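Side-chain contacts in histidinol dehydrogenase (Elizabethkingia anophelis NUHP1, PDB 6AN0), which probably catalyses the two successive NAD-dependent oxidations that turn L-histidinol into L-histidinaldehyde and then L-histidine, using one zinc ion per subunit: residues A[106-111]-A[118-123]; A[148-153]-A[388-393]; A[258-263]-A[270-275]; A[329-334]-A[358-363]. One frame throughout, in Å; residues are numbered along the deposited sequence. Where two conformers were deposited one is given.

Interaction 1. Residues A[106-111]-A[118-123]. With HIS (histidine), chain U.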
loop_
_atom_site.group_PDB
_atom_site.type_symbol
_atom_site.label_atom_id
_atom_site.label_comp_id
_atom_site.label_asym_id
_atom_site.label_seq_id
_atom_site.Cartn_x
_atom_site.Cartn_y
_atom_site.Cartn_z
ATOM N N GLU A 106 -11.257 -5.768 -11.812
ATOM C CA GLU A 106 -11.210 -7.224 -11.813
ATOM C C GLU A 106 -12.616 -7.805 -11.797
ATOM O O GLU A 106 -13.562 -7.181 -11.307
ATOM C CB GLU A 106 -10.436 -7.737 -10.600
ATOM C CG GLU A 106 -8.986 -7.323 -10.581
ATOM C CD GLU A 106 -8.246 -7.963 -9.433
ATOM O OE1 GLU A 106 -8.477 -7.548 -8.271
ATOM O OE2 GLU A 106 -7.466 -8.906 -9.693
ATOM N N ASN A 107 -12.747 -9.016 -12.329
ATOM C CA ASN A 107 -14.012 -9.737 -12.275
ATOM C C ASN A 107 -14.065 -10.589 -11.015
ATOM O O ASN A 107 -13.045 -11.125 -10.574
ATOM C CB ASN A 107 -14.190 -10.620 -13.509
ATOM C CG ASN A 107 -14.355 -9.816 -14.778
ATOM O OD1 ASN A 107 -14.997 -8.764 -14.779
ATOM N ND2 ASN A 107 -13.771 -10.301 -15.865
ATOM N N LYS A 108 -15.257 -10.696 -10.433
ATOM C CA LYS A 108 -15.449 -11.566 -9.282
ATOM C C LYS A 108 -15.194 -13.009 -9.692
ATOM O O LYS A 108 -15.644 -13.460 -10.749
ATOM C CB LYS A 108 -16.867 -11.405 -8.726
ATOM C CG LYS A 108 -17.230 -12.334 -7.571
ATOM C CD LYS A 108 -18.532 -11.867 -6.926
ATOM C CE LYS A 108 -19.246 -12.988 -6.206
ATOM N NZ LYS A 108 -20.522 -12.493 -5.610
ATOM N N ASN A 109 -14.451 -13.727 -8.861
ATOM C CA ASN A 109 -13.973 -15.064 -9.213
ATOM C C ASN A 109 -14.114 -15.953 -7.980
ATOM O O ASN A 109 -13.244 -15.942 -7.104
ATOM C CB ASN A 109 -12.528 -14.998 -9.695
ATOM C CG ASN A 109 -12.054 -16.308 -10.294
ATOM O OD1 ASN A 109 -12.860 -17.172 -10.624
ATOM N ND2 ASN A 109 -10.741 -16.458 -10.435
ATOM N N ILE A 110 -15.190 -16.734 -7.918
ATOM C CA ILE A 110 -15.438 -17.566 -6.742
ATOM C C ILE A 110 -14.581 -18.826 -6.808
ATOM O O ILE A 110 -14.643 -19.598 -7.773
ATOM C CB ILE A 110 -16.928 -17.907 -6.599
ATOM C CG1 ILE A 110 -17.729 -16.625 -6.347
ATOM C CG2 ILE A 110 -17.129 -18.856 -5.418
ATOM C CD1 ILE A 110 -19.233 -16.840 -6.314
ATOM N N ILE A 111 -13.771 -19.032 -5.775
ATOM C CA ILE A 111 -12.810 -20.125 -5.708
ATOM C C ILE A 111 -13.350 -21.154 -4.727
ATOM O O ILE A 111 -13.609 -20.827 -3.562
ATOM C CB ILE A 111 -11.424 -19.622 -5.261
ATOM C CG1 ILE A 111 -10.961 -18.441 -6.127
ATOM C CG2 ILE A 111 -10.404 -20.761 -5.185
ATOM C CD1 ILE A 111 -10.871 -18.739 -7.606
ATOM N N ASN A 118 -16.230 -21.798 -0.242
ATOM C CA ASN A 118 -16.123 -20.858 -1.351
ATOM C C ASN A 118 -15.562 -19.535 -0.838
ATOM O O ASN A 118 -16.083 -18.974 0.132
ATOM C CB ASN A 118 -17.486 -20.637 -2.013
ATOM C CG ASN A 118 -17.922 -21.811 -2.874
ATOM O OD1 ASN A 118 -17.111 -22.427 -3.571
ATOM N ND2 ASN A 118 -19.205 -22.131 -2.824
ATOM N N CYS A 119 -14.513 -19.037 -1.502
ATOM C CA CYS A 119 -13.823 -17.805 -1.129
ATOM C C CYS A 119 -13.699 -16.889 -2.341
ATOM O O CYS A 119 -13.507 -17.352 -3.462
ATOM C CB CYS A 119 -12.406 -18.071 -0.580
ATOM S SG CYS A 119 -12.298 -19.246 0.793
ATOM N N TRP A 120 -13.762 -15.579 -2.112
ATOM C CA TRP A 120 -13.556 -14.651 -3.218
ATOM C C TRP A 120 -13.220 -13.288 -2.647
ATOM O O TRP A 120 -13.216 -13.088 -1.429
ATOM C CB TRP A 120 -14.780 -14.587 -4.149
ATOM C CG TRP A 120 -16.033 -13.955 -3.560
ATOM C CD1 TRP A 120 -16.443 -12.659 -3.697
ATOM C CD2 TRP A 120 -17.041 -14.614 -2.780
ATOM N NE1 TRP A 120 -17.640 -12.465 -3.041
ATOM C CE2 TRP A 120 -18.032 -13.651 -2.476
ATOM C CE3 TRP A 120 -17.207 -15.923 -2.315
ATOM C CZ2 TRP A 120 -19.159 -13.953 -1.708
ATOM C CZ3 TRP A 120 -18.337 -16.223 -1.553
ATOM C CH2 TRP A 120 -19.297 -15.241 -1.265
ATOM N N ARG A 121 -12.871 -12.365 -3.541
ATOM C CA ARG A 121 -12.639 -10.978 -3.160
ATOM C C ARG A 121 -13.537 -10.070 -3.975
ATOM O O ARG A 121 -13.901 -10.390 -5.118
ATOM C CB ARG A 121 -11.177 -10.524 -3.389
ATOM C CG ARG A 121 -10.110 -11.355 -2.755
ATOM C CD ARG A 121 -8.784 -10.549 -2.713
ATOM N NE ARG A 121 -8.150 -10.398 -4.027
ATOM C CZ ARG A 121 -6.963 -9.822 -4.208
ATOM N NH1 ARG A 121 -6.309 -9.315 -3.165
ATOM N NH2 ARG A 121 -6.435 -9.727 -5.417
ATOM N N GLU A 122 -13.843 -8.906 -3.392
ATOM C CA GLU A 122 -14.547 -7.834 -4.080
ATOM C C GLU A 122 -13.908 -6.504 -3.717
ATOM O O GLU A 122 -13.501 -6.289 -2.568
ATOM C CB GLU A 122 -16.033 -7.777 -3.719
ATOM C CG GLU A 122 -16.783 -9.072 -3.961
ATOM C CD GLU A 122 -18.283 -8.891 -3.838
ATOM O OE1 GLU A 122 -18.761 -7.745 -3.946
ATOM O OE2 GLU A 122 -18.984 -9.901 -3.637
ATOM N N ALA A 123 -13.874 -5.600 -4.692
ATOM C CA ALA A 123 -13.369 -4.253 -4.469
ATOM C C ALA A 123 -14.466 -3.356 -3.919
ATOM O O ALA A 123 -15.642 -3.491 -4.264
ATOM C CB ALA A 123 -12.833 -3.654 -5.772
HETATM N N HIS U . -14.575 -8.547 -8.689
HETATM C CA HIS U . -14.559 -7.606 -7.586
HETATM C C HIS U . -15.911 -6.929 -7.379
HETATM O O HIS U . -15.976 -5.765 -6.966
HETATM C CB HIS U . -13.474 -6.559 -7.811
HETATM C CG HIS U . -12.167 -6.903 -7.169
HETATM N ND1 HIS U . -11.991 -8.035 -6.404
HETATM C CD2 HIS U . -10.975 -6.263 -7.174
HETATM C CE1 HIS U . -10.746 -8.081 -5.971
HETATM N NE2 HIS U . -10.108 -7.020 -6.428
HETATM O OXT HIS U . -16.965 -7.532 -7.601
HETATM O O HOH W 1 -12.914 -12.358 -6.793
HETATM O O HOH W 2 -11.573 -14.253 -5.943
#

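Interaction 2. Residues A[148-153]-A[388-393]. With HIS (histidine), chain U; EDO (1,2-ethanediol), chain D.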
loop_
_atom_site.group_PDB
_atom_site.type_symbol
_atom_site.label_atom_id
_atom_site.label_comp_id
_atom_site.label_asym_id
_atom_site.label_seq_id
_atom_site.Cartn_x
_atom_site.Cartn_y
_atom_site.Cartn_z
ATOM N N GLY A 148 -7.515 12.102 -10.144
ATOM C CA GLY A 148 -8.964 12.239 -10.100
ATOM C C GLY A 148 -9.695 11.162 -10.888
ATOM O O GLY A 148 -10.769 10.711 -10.484
ATOM N N ILE A 149 -9.140 10.743 -12.021
ATOM C CA ILE A 149 -9.875 9.820 -12.890
ATOM C C ILE A 149 -9.985 8.443 -12.231
ATOM O O ILE A 149 -11.094 7.879 -12.186
ATOM C CB ILE A 149 -9.248 9.747 -14.300
ATOM C CG1 ILE A 149 -9.587 11.023 -15.083
ATOM C CG2 ILE A 149 -9.770 8.515 -15.074
ATOM C CD1 ILE A 149 -8.975 11.101 -16.490
ATOM N N PRO A 150 -8.907 7.838 -11.722
ATOM C CA PRO A 150 -9.096 6.522 -11.091
ATOM C C PRO A 150 -9.919 6.593 -9.814
ATOM O O PRO A 150 -10.631 5.630 -9.495
ATOM C CB PRO A 150 -7.660 6.030 -10.830
ATOM C CG PRO A 150 -6.775 7.213 -11.010
ATOM C CD PRO A 150 -7.473 8.130 -11.950
ATOM N N ALA A 151 -9.849 7.707 -9.071
ATOM C CA ALA A 151 -10.745 7.879 -7.931
ATOM C C ALA A 151 -12.203 7.796 -8.362
ATOM O O ALA A 151 -13.023 7.155 -7.695
ATOM C CB ALA A 151 -10.475 9.223 -7.238
ATOM N N GLN A 152 -12.553 8.466 -9.461
ATOM C CA GLN A 152 -13.932 8.417 -9.935
ATOM C C GLN A 152 -14.301 7.015 -10.391
ATOM O O GLN A 152 -15.381 6.517 -10.057
ATOM C CB GLN A 152 -14.142 9.438 -11.062
ATOM C CG GLN A 152 -14.075 10.893 -10.602
ATOM C CD GLN A 152 -15.305 11.337 -9.799
ATOM O OE1 GLN A 152 -15.925 10.544 -9.080
ATOM N NE2 GLN A 152 -15.662 12.614 -9.931
ATOM N N LEU A 153 -13.399 6.349 -11.114
ATOM C CA LEU A 153 -13.683 5.011 -11.619
ATOM C C LEU A 153 -13.883 4.008 -10.496
ATOM O O LEU A 153 -14.690 3.077 -10.633
ATOM C CB LEU A 153 -12.549 4.541 -12.527
ATOM C CG LEU A 153 -12.516 5.128 -13.939
ATOM C CD1 LEU A 153 -11.174 4.779 -14.572
ATOM C CD2 LEU A 153 -13.666 4.568 -14.772
ATOM N N ASP A 388 -6.026 0.232 -8.214
ATOM C CA ASP A 388 -5.786 -0.462 -6.946
ATOM C C ASP A 388 -5.565 0.495 -5.779
ATOM O O ASP A 388 -5.797 0.125 -4.619
ATOM C CB ASP A 388 -4.539 -1.347 -7.026
ATOM C CG ASP A 388 -4.570 -2.347 -8.169
ATOM O OD1 ASP A 388 -5.427 -2.243 -9.067
ATOM O OD2 ASP A 388 -3.696 -3.237 -8.163
ATOM N N SER A 389 -5.037 1.693 -6.051
ATOM C CA SER A 389 -4.706 2.631 -4.986
ATOM C C SER A 389 -5.941 3.213 -4.317
ATOM O O SER A 389 -5.824 3.798 -3.236
ATOM C CB SER A 389 -3.844 3.786 -5.531
ATOM O OG SER A 389 -2.779 3.305 -6.322
ATOM N N PHE A 390 -7.110 3.087 -4.939
ATOM C CA PHE A 390 -8.300 3.799 -4.495
ATOM C C PHE A 390 -9.358 2.877 -3.908
ATOM O O PHE A 390 -10.468 3.333 -3.603
ATOM C CB PHE A 390 -8.880 4.602 -5.666
ATOM C CG PHE A 390 -7.974 5.718 -6.131
ATOM C CD1 PHE A 390 -8.068 6.988 -5.560
ATOM C CD2 PHE A 390 -7.013 5.486 -7.107
ATOM C CE1 PHE A 390 -7.237 8.017 -5.976
ATOM C CE2 PHE A 390 -6.171 6.505 -7.529
ATOM C CZ PHE A 390 -6.287 7.779 -6.954
ATOM N N ILE A 391 -9.042 1.591 -3.737
ATOM C CA ILE A 391 -10.010 0.595 -3.307
ATOM C C ILE A 391 -9.436 -0.211 -2.151
ATOM O O ILE A 391 -8.232 -0.205 -1.892
ATOM C CB ILE A 391 -10.397 -0.354 -4.463
ATOM C CG1 ILE A 391 -9.143 -1.066 -4.989
ATOM C CG2 ILE A 391 -11.065 0.428 -5.572
ATOM C CD1 ILE A 391 -9.438 -2.215 -5.968
ATOM N N LYS A 392 -10.331 -0.918 -1.464
ATOM C CA LYS A 392 -9.988 -2.015 -0.576
ATOM C C LYS A 392 -10.504 -3.294 -1.218
ATOM O O LYS A 392 -11.601 -3.304 -1.784
ATOM C CB LYS A 392 -10.623 -1.844 0.814
ATOM C CG LYS A 392 -10.408 -0.478 1.510
ATOM C CD LYS A 392 -11.568 0.498 1.295
ATOM C CE LYS A 392 -12.836 0.063 2.037
ATOM N NZ LYS A 392 -13.953 1.059 1.934
ATOM N N LYS A 393 -9.719 -4.369 -1.134
ATOM C CA LYS A 393 -10.141 -5.674 -1.635
ATOM C C LYS A 393 -10.571 -6.504 -0.434
ATOM O O LYS A 393 -9.731 -6.950 0.355
ATOM C CB LYS A 393 -9.027 -6.359 -2.428
ATOM C CG LYS A 393 -8.561 -5.525 -3.639
ATOM C CD LYS A 393 -7.698 -6.346 -4.608
ATOM C CE LYS A 393 -7.236 -5.490 -5.789
ATOM N NZ LYS A 393 -6.405 -6.266 -6.764
HETATM N N HIS U . -14.575 -8.547 -8.689
HETATM C CA HIS U . -14.559 -7.606 -7.586
HETATM C C HIS U . -15.911 -6.929 -7.379
HETATM O O HIS U . -15.976 -5.765 -6.966
HETATM C CB HIS U . -13.474 -6.559 -7.811
HETATM C CG HIS U . -12.167 -6.903 -7.169
HETATM N ND1 HIS U . -11.991 -8.035 -6.404
HETATM C CD2 HIS U . -10.975 -6.263 -7.174
HETATM C CE1 HIS U . -10.746 -8.081 -5.971
HETATM N NE2 HIS U . -10.108 -7.020 -6.428
HETATM O OXT HIS U . -16.965 -7.532 -7.601
HETATM C C1 EDO D . 0.439 3.084 -4.984
HETATM O O1 EDO D . -0.586 2.084 -5.047
HETATM C C2 EDO D . -0.250 4.323 -4.427
HETATM O O2 EDO D . -0.947 3.902 -3.264
#

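Interaction 3. Residues A[258-263]-A[270-275]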
loop_
_atom_site.group_PDB
_atom_site.type_symbol
_atom_site.label_atom_id
_atom_site.label_comp_id
_atom_site.label_asym_id
_atom_site.label_seq_id
_atom_site.Cartn_x
_atom_site.Cartn_y
_atom_site.Cartn_z
ATOM N N ALA A 258 16.758 14.432 -26.076
ATOM C CA ALA A 258 15.523 15.139 -25.747
ATOM C C ALA A 258 14.809 14.498 -24.560
ATOM O O ALA A 258 14.252 15.203 -23.706
ATOM C CB ALA A 258 14.605 15.183 -26.972
ATOM N N ASP A 259 14.821 13.164 -24.480
ATOM C CA ASP A 259 14.202 12.477 -23.347
ATOM C C ASP A 259 14.915 12.812 -22.039
ATOM O O ASP A 259 14.269 13.125 -21.028
ATOM C CB ASP A 259 14.192 10.967 -23.591
ATOM C CG ASP A 259 13.278 10.578 -24.752
ATOM O OD1 ASP A 259 12.330 11.344 -25.030
ATOM O OD2 ASP A 259 13.495 9.517 -25.380
ATOM N N LEU A 260 16.248 12.744 -22.040
ATOM C CA LEU A 260 17.018 13.131 -20.861
ATOM C C LEU A 260 16.697 14.558 -20.444
ATOM O O LEU A 260 16.494 14.841 -19.257
ATOM C CB LEU A 260 18.515 12.997 -21.136
ATOM C CG LEU A 260 19.057 11.600 -21.425
ATOM C CD1 LEU A 260 20.527 11.706 -21.784
ATOM C CD2 LEU A 260 18.836 10.689 -20.212
ATOM N N LEU A 261 16.676 15.481 -21.407
ATOM C CA LEU A 261 16.438 16.876 -21.053
ATOM C C LEU A 261 15.007 17.100 -20.591
ATOM O O LEU A 261 14.758 17.991 -19.773
ATOM C CB LEU A 261 16.786 17.781 -22.230
ATOM C CG LEU A 261 18.297 17.885 -22.470
ATOM C CD1 LEU A 261 18.605 18.588 -23.769
ATOM C CD2 LEU A 261 18.958 18.622 -21.312
ATOM N N SER A 262 14.056 16.299 -21.083
ATOM C CA SER A 262 12.684 16.434 -20.605
ATOM C C SER A 262 12.592 16.112 -19.117
ATOM O O SER A 262 11.896 16.807 -18.370
ATOM C CB SER A 262 11.733 15.553 -21.427
ATOM O OG SER A 262 11.914 14.171 -21.177
ATOM N N GLN A 263 13.306 15.081 -18.662
ATOM C CA GLN A 263 13.321 14.781 -17.236
ATOM C C GLN A 263 14.123 15.822 -16.450
ATOM O O GLN A 263 13.716 16.222 -15.352
ATOM C CB GLN A 263 13.897 13.382 -17.006
ATOM C CG GLN A 263 13.949 12.980 -15.533
ATOM C CD GLN A 263 12.572 12.972 -14.914
ATOM O OE1 GLN A 263 12.251 13.805 -14.068
ATOM N NE2 GLN A 263 11.744 12.039 -15.345
ATOM N N SER A 270 16.295 16.574 -9.820
ATOM C CA SER A 270 16.076 15.441 -10.708
ATOM C C SER A 270 17.404 14.779 -11.054
ATOM O O SER A 270 18.472 15.382 -10.941
ATOM C CB SER A 270 15.388 15.881 -11.999
ATOM O OG SER A 270 14.062 16.302 -11.769
ATOM N N GLN A 271 17.329 13.532 -11.505
ATOM C CA GLN A 271 18.518 12.806 -11.921
ATOM C C GLN A 271 18.207 12.016 -13.180
ATOM O O GLN A 271 17.129 11.417 -13.295
ATOM C CB GLN A 271 19.018 11.844 -10.832
ATOM C CG GLN A 271 20.322 11.137 -11.212
ATOM C CD GLN A 271 20.845 10.223 -10.122
ATOM O OE1 GLN A 271 20.140 9.333 -9.662
ATOM N NE2 GLN A 271 22.094 10.449 -9.695
ATOM N N VAL A 272 19.148 12.000 -14.117
ATOM C CA VAL A 272 19.001 11.147 -15.291
ATOM C C VAL A 272 20.219 10.238 -15.403
ATOM O O VAL A 272 21.343 10.607 -15.044
ATOM C CB VAL A 272 18.777 11.953 -16.596
ATOM C CG1 VAL A 272 17.710 13.035 -16.393
ATOM C CG2 VAL A 272 20.081 12.562 -17.107
ATOM N N ILE A 273 19.977 9.026 -15.902
ATOM C CA ILE A 273 21.008 8.018 -16.097
ATOM C C ILE A 273 20.895 7.530 -17.530
ATOM O O ILE A 273 19.810 7.120 -17.955
ATOM C CB ILE A 273 20.847 6.831 -15.125
ATOM C CG1 ILE A 273 20.807 7.319 -13.673
ATOM C CG2 ILE A 273 21.979 5.825 -15.331
ATOM C CD1 ILE A 273 22.130 7.807 -13.171
ATOM N N LEU A 274 21.999 7.589 -18.275
ATOM C CA LEU A 274 22.065 7.040 -19.629
ATOM C C LEU A 274 23.033 5.860 -19.644
ATOM O O LEU A 274 24.218 6.019 -19.331
ATOM C CB LEU A 274 22.504 8.112 -20.634
ATOM C CG LEU A 274 22.822 7.662 -22.069
ATOM C CD1 LEU A 274 21.607 7.016 -22.730
ATOM C CD2 LEU A 274 23.323 8.835 -22.911
ATOM N N LEU A 275 22.524 4.680 -19.993
ATOM C CA LEU A 275 23.329 3.479 -20.184
ATOM C C LEU A 275 23.383 3.189 -21.675
ATOM O O LEU A 275 22.335 3.141 -22.327
ATOM C CB LEU A 275 22.723 2.276 -19.445
ATOM C CG LEU A 275 22.397 2.417 -17.955
ATOM C CD1 LEU A 275 21.851 1.094 -17.429
ATOM C CD2 LEU A 275 23.628 2.838 -17.172
#

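Interaction 4. Residues A[329-334]-A[358-363]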
loop_
_atom_site.group_PDB
_atom_site.type_symbol
_atom_site.label_atom_id
_atom_site.label_comp_id
_atom_site.label_asym_id
_atom_site.label_seq_id
_atom_site.Cartn_x
_atom_site.Cartn_y
_atom_site.Cartn_z
ATOM N N PRO A 329 14.606 2.521 -11.406
ATOM C CA PRO A 329 14.256 3.883 -11.822
ATOM C C PRO A 329 12.755 4.157 -11.786
ATOM O O PRO A 329 11.920 3.277 -12.014
ATOM C CB PRO A 329 14.775 3.952 -13.266
ATOM C CG PRO A 329 14.647 2.502 -13.762
ATOM C CD PRO A 329 15.000 1.663 -12.542
ATOM N N GLU A 330 12.414 5.418 -11.505
ATOM C CA GLU A 330 11.019 5.841 -11.636
ATOM C C GLU A 330 10.511 5.620 -13.066
ATOM O O GLU A 330 9.430 5.057 -13.276
ATOM C CB GLU A 330 10.877 7.312 -11.244
ATOM C CG GLU A 330 9.450 7.818 -11.343
ATOM C CD GLU A 330 9.352 9.331 -11.347
ATOM O OE1 GLU A 330 10.372 9.997 -11.601
ATOM O OE2 GLU A 330 8.239 9.848 -11.128
ATOM N N HIS A 331 11.278 6.069 -14.061
ATOM C CA HIS A 331 10.967 5.841 -15.470
ATOM C C HIS A 331 12.124 5.115 -16.134
ATOM O O HIS A 331 13.291 5.469 -15.919
ATOM C CB HIS A 331 10.758 7.148 -16.239
ATOM C CG HIS A 331 9.739 8.060 -15.647
ATOM N ND1 HIS A 331 10.074 9.083 -14.783
ATOM C CD2 HIS A 331 8.400 8.138 -15.829
ATOM C CE1 HIS A 331 8.979 9.742 -14.447
ATOM N NE2 HIS A 331 7.950 9.188 -15.065
ATOM N N LEU A 332 11.806 4.128 -16.968
ATOM C CA LEU A 332 12.808 3.380 -17.725
ATOM C C LEU A 332 12.473 3.501 -19.204
ATOM O O LEU A 332 11.368 3.146 -19.611
ATOM C CB LEU A 332 12.807 1.910 -17.301
ATOM C CG LEU A 332 13.652 0.957 -18.150
ATOM C CD1 LEU A 332 15.121 1.406 -18.113
ATOM C CD2 LEU A 332 13.515 -0.475 -17.642
ATOM N N ILE A 333 13.418 3.979 -20.012
ATOM C CA ILE A 333 13.230 4.022 -21.463
ATOM C C ILE A 333 14.151 2.989 -22.103
ATOM O O ILE A 333 15.378 3.062 -21.963
ATOM C CB ILE A 333 13.490 5.425 -22.037
ATOM C CG1 ILE A 333 12.581 6.464 -21.354
ATOM C CG2 ILE A 333 13.272 5.423 -23.560
ATOM C CD1 ILE A 333 12.729 7.894 -21.893
ATOM N N LEU A 334 13.565 2.033 -22.830
ATOM C CA LEU A 334 14.344 1.021 -23.550
ATOM C C LEU A 334 14.434 1.451 -25.008
ATOM O O LEU A 334 13.588 1.100 -25.831
ATOM C CB LEU A 334 13.723 -0.367 -23.425
ATOM C CG LEU A 334 13.639 -0.953 -22.020
ATOM C CD1 LEU A 334 13.142 -2.401 -22.140
ATOM C CD2 LEU A 334 14.997 -0.871 -21.276
ATOM N N SER A 358 8.423 5.858 -28.067
ATOM C CA SER A 358 7.772 5.912 -26.763
ATOM C C SER A 358 8.530 6.933 -25.913
ATOM O O SER A 358 9.467 6.591 -25.200
ATOM C CB SER A 358 7.773 4.536 -26.096
ATOM O OG SER A 358 7.115 3.550 -26.884
ATOM N N CYS A 359 8.143 8.198 -25.994
ATOM C CA CYS A 359 8.825 9.180 -25.162
ATOM C C CYS A 359 8.153 9.279 -23.795
ATOM O O CYS A 359 6.985 8.927 -23.613
ATOM C CB CYS A 359 8.880 10.555 -25.841
ATOM S SG CYS A 359 7.281 11.279 -26.269
ATOM N N GLU A 360 8.923 9.746 -22.811
ATOM C CA GLU A 360 8.365 9.848 -21.470
ATOM C C GLU A 360 7.262 10.897 -21.404
ATOM O O GLU A 360 6.304 10.735 -20.641
ATOM C CB GLU A 360 9.466 10.165 -20.453
ATOM C CG GLU A 360 8.962 10.214 -19.003
ATOM C CD GLU A 360 10.049 10.645 -18.027
ATOM O OE1 GLU A 360 11.230 10.352 -18.291
ATOM O OE2 GLU A 360 9.727 11.278 -16.997
ATOM N N SER A 361 7.380 11.972 -22.192
ATOM C CA SER A 361 6.332 12.992 -22.225
ATOM C C SER A 361 4.967 12.393 -22.528
ATOM O O SER A 361 3.954 12.858 -21.995
ATOM C CB SER A 361 6.667 14.068 -23.262
ATOM O OG SER A 361 7.859 14.727 -22.909
ATOM N N ALA A 362 4.913 11.354 -23.374
ATOM C CA ALA A 362 3.623 10.735 -23.685
ATOM C C ALA A 362 3.005 10.085 -22.451
ATOM O O ALA A 362 1.795 10.202 -22.217
ATOM C CB ALA A 362 3.779 9.710 -24.813
ATOM N N GLY A 363 3.814 9.392 -21.649
ATOM C CA GLY A 363 3.291 8.827 -20.416
ATOM C C GLY A 363 2.956 9.899 -19.396
ATOM O O GLY A 363 1.992 9.766 -18.636
#

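Interaction 1. Residues A[106-111]-A[118-123]
Lys108 crosses the Trp120 indole and sets CE over one face of the five-membered ring, 3.8 Å from its centroid in a CH-pi contact. The chain is extended, with CG anti to the backbone N (chi1 176°), and this carries NZ past the ring to a long salt bridge with Glu122 OE2 at 3.6 Å. The same carboxylate oxygen uses its anti lone pair to accept the indole N-H, Trp120 NE1 to Glu122 OE2 being 3.0 Å with OE2 close to the plane of the indole, so lysine, tryptophan and glutamate form one linked group. Ile110 CG1 adds a looser apolar touch at Trp120 CE3. Farther out the backbones close as an antiparallel hairpin: Ile111 and Cys119 form a hydrogen-bonded pair, Ile111 N to Cys119 O at 2.9 Å. Where the two segments diverge, one water accepts from Asn109 N and donates to Arg121 O. A bound histidine lies at the wider end, its N donating to Glu106 O at 3.1 Å while its carboxylate O accepts from Ala123 N at 3.1 Å. Glu106 OE1 is salt-bridged to Lys393, Glu122 OE1 to Arg124, and Trp120 stacks with Phe396 on strand 391-399. Backbone groups thus grip the ligand's amino and carboxylate ends, which suits a free amino acid, in a pocket away from the predicted catalytic residues of the same chain.

Interaction 2. Residues A[148-153]-A[388-393]
Next to Phe390, the residue that packs on Pro150 and Ala151, Ser389 OG has two partners: it hydrogen-bonds O1 of a 1,2-ethanediol molecule, probably from the crystallisation liquor, at 2.8 Å, and also the backbone N of Ser386. The contact itself is apolar, with no hydrogen bond between the two segments. The Phe390 ring lies flat against the helix at its kink, where Pro150 has no N-H to bond to the preceding turn. Ala151 N sits 3.8 Å above the ring plane, over its centre, so one face is covered by main chain. The flanking side chains complete the seat on this same face: Pro150 CG meets Phe390 CE2 at 3.6 Å, and Ala151 CB meets Phe390 CE1 at 3.7 Å at the other rim of the ring. CG of Phe390 stands anti to its own carbonyl carbon (chi1 -66°), which sends the ring toward the helix while the chain runs on into strand 391-399. Three residues later, Lys393 passes its extended methylene chain beside the bound histidine, and NZ makes salt bridges with Glu106 of its own chain and Asp388 of the second subunit. Phe390 also stacks with Phe213 and packs on Ile129 of strand 117-132; the contact therefore fastens helix 142-154 to the start of strand 391-399 of the mixed sheet, close to the subunit interface.

Interaction 3. Residues A[258-263]-A[270-275]
The planar carboxamide of Gln263 is carried past Val272 by a chain bent at chi2 (60°), whose CG lies 3.9 Å from Val272 CG1; the two side chains slide by each other in opposite directions. The amide is anchored beyond the two segments, where Gln263 OE1 is hydrogen-bonded to Ser241 OG. This is the helix-to-strand half of a beta-alpha-beta unit, strand 242-247, helix 253-264 and strand 271-276, in a six-stranded parallel sheet. The axes of the two segments approach to 8.4 Å and run nearly antiparallel, at 161°. Gln263 is predicted to bind zinc and substrate, and its side chain is about 5 Å from a bound zinc ion. The rest of the contact is buried and largely apolar. Both methyls of Val272 touch the helix, CG1 at Leu260 O (3.6 Å) and CG2 at Leu260 CD2. Leu260 spreads its two branches along the strand: CD2 lies 3.8 Å from Val272 CB, while CD1 meets Leu274 CD2, approaching at about a right angle, at 4.2 Å.

Interaction 4. Residues A[329-334]-A[358-363]
The nearest CA atoms, of Ile333 and Glu360, are 7.6 Å apart and no hydrogen bond joins the segments, so side chains bridge the gap between strand 331-335 of the parallel alpha/beta sheet and the segment leading into helix 360-365. The carboxylate of Glu360 stacks on the His331 imidazole, their planes 21° apart, with OE2 3.0 Å above the ring plane and over its centre. Glu360 OE2 lies 3.1 Å from His331 CE1, but it sits over the face and makes no hydrogen bond to either ring nitrogen. An extended glutamate, CG anti to the backbone N (chi1 -177°), reaches across and places its own CG over the same ring. The second-shell Glu242 O helps fix the imidazole's rotation by a hydrogen bond to His331 ND1. His331 is a predicted proton acceptor, and the Glu360 side chain is about 4 Å from a bound zinc ion, so the stack borders the probable active site. Next along the strand, Ile333 CD1 touches Glu360 CB at 4.2 Å.

In the fold
From the N terminus, interaction 1 closes first, at the open end of the hairpin of strands 111-114 and 117-132. Interaction 2 then opens on helix 142-154 and closes only at 388-393, enclosing a long loop in which interactions 3 and 4 are nested one after the other; no two contacts cross. Interactions 1 and 2 meet where strands 117-132 and 391-399 pair in the mixed sheet, and both border the bound histidine. Interactions 3 and 4, with centres about 10 Å apart, both pack helix segments on the separate parallel sheet and touch at several points, among them Asp259 CB and Ile333 CD1, 3.8 Å apart. All four contacts also reach the second subunit.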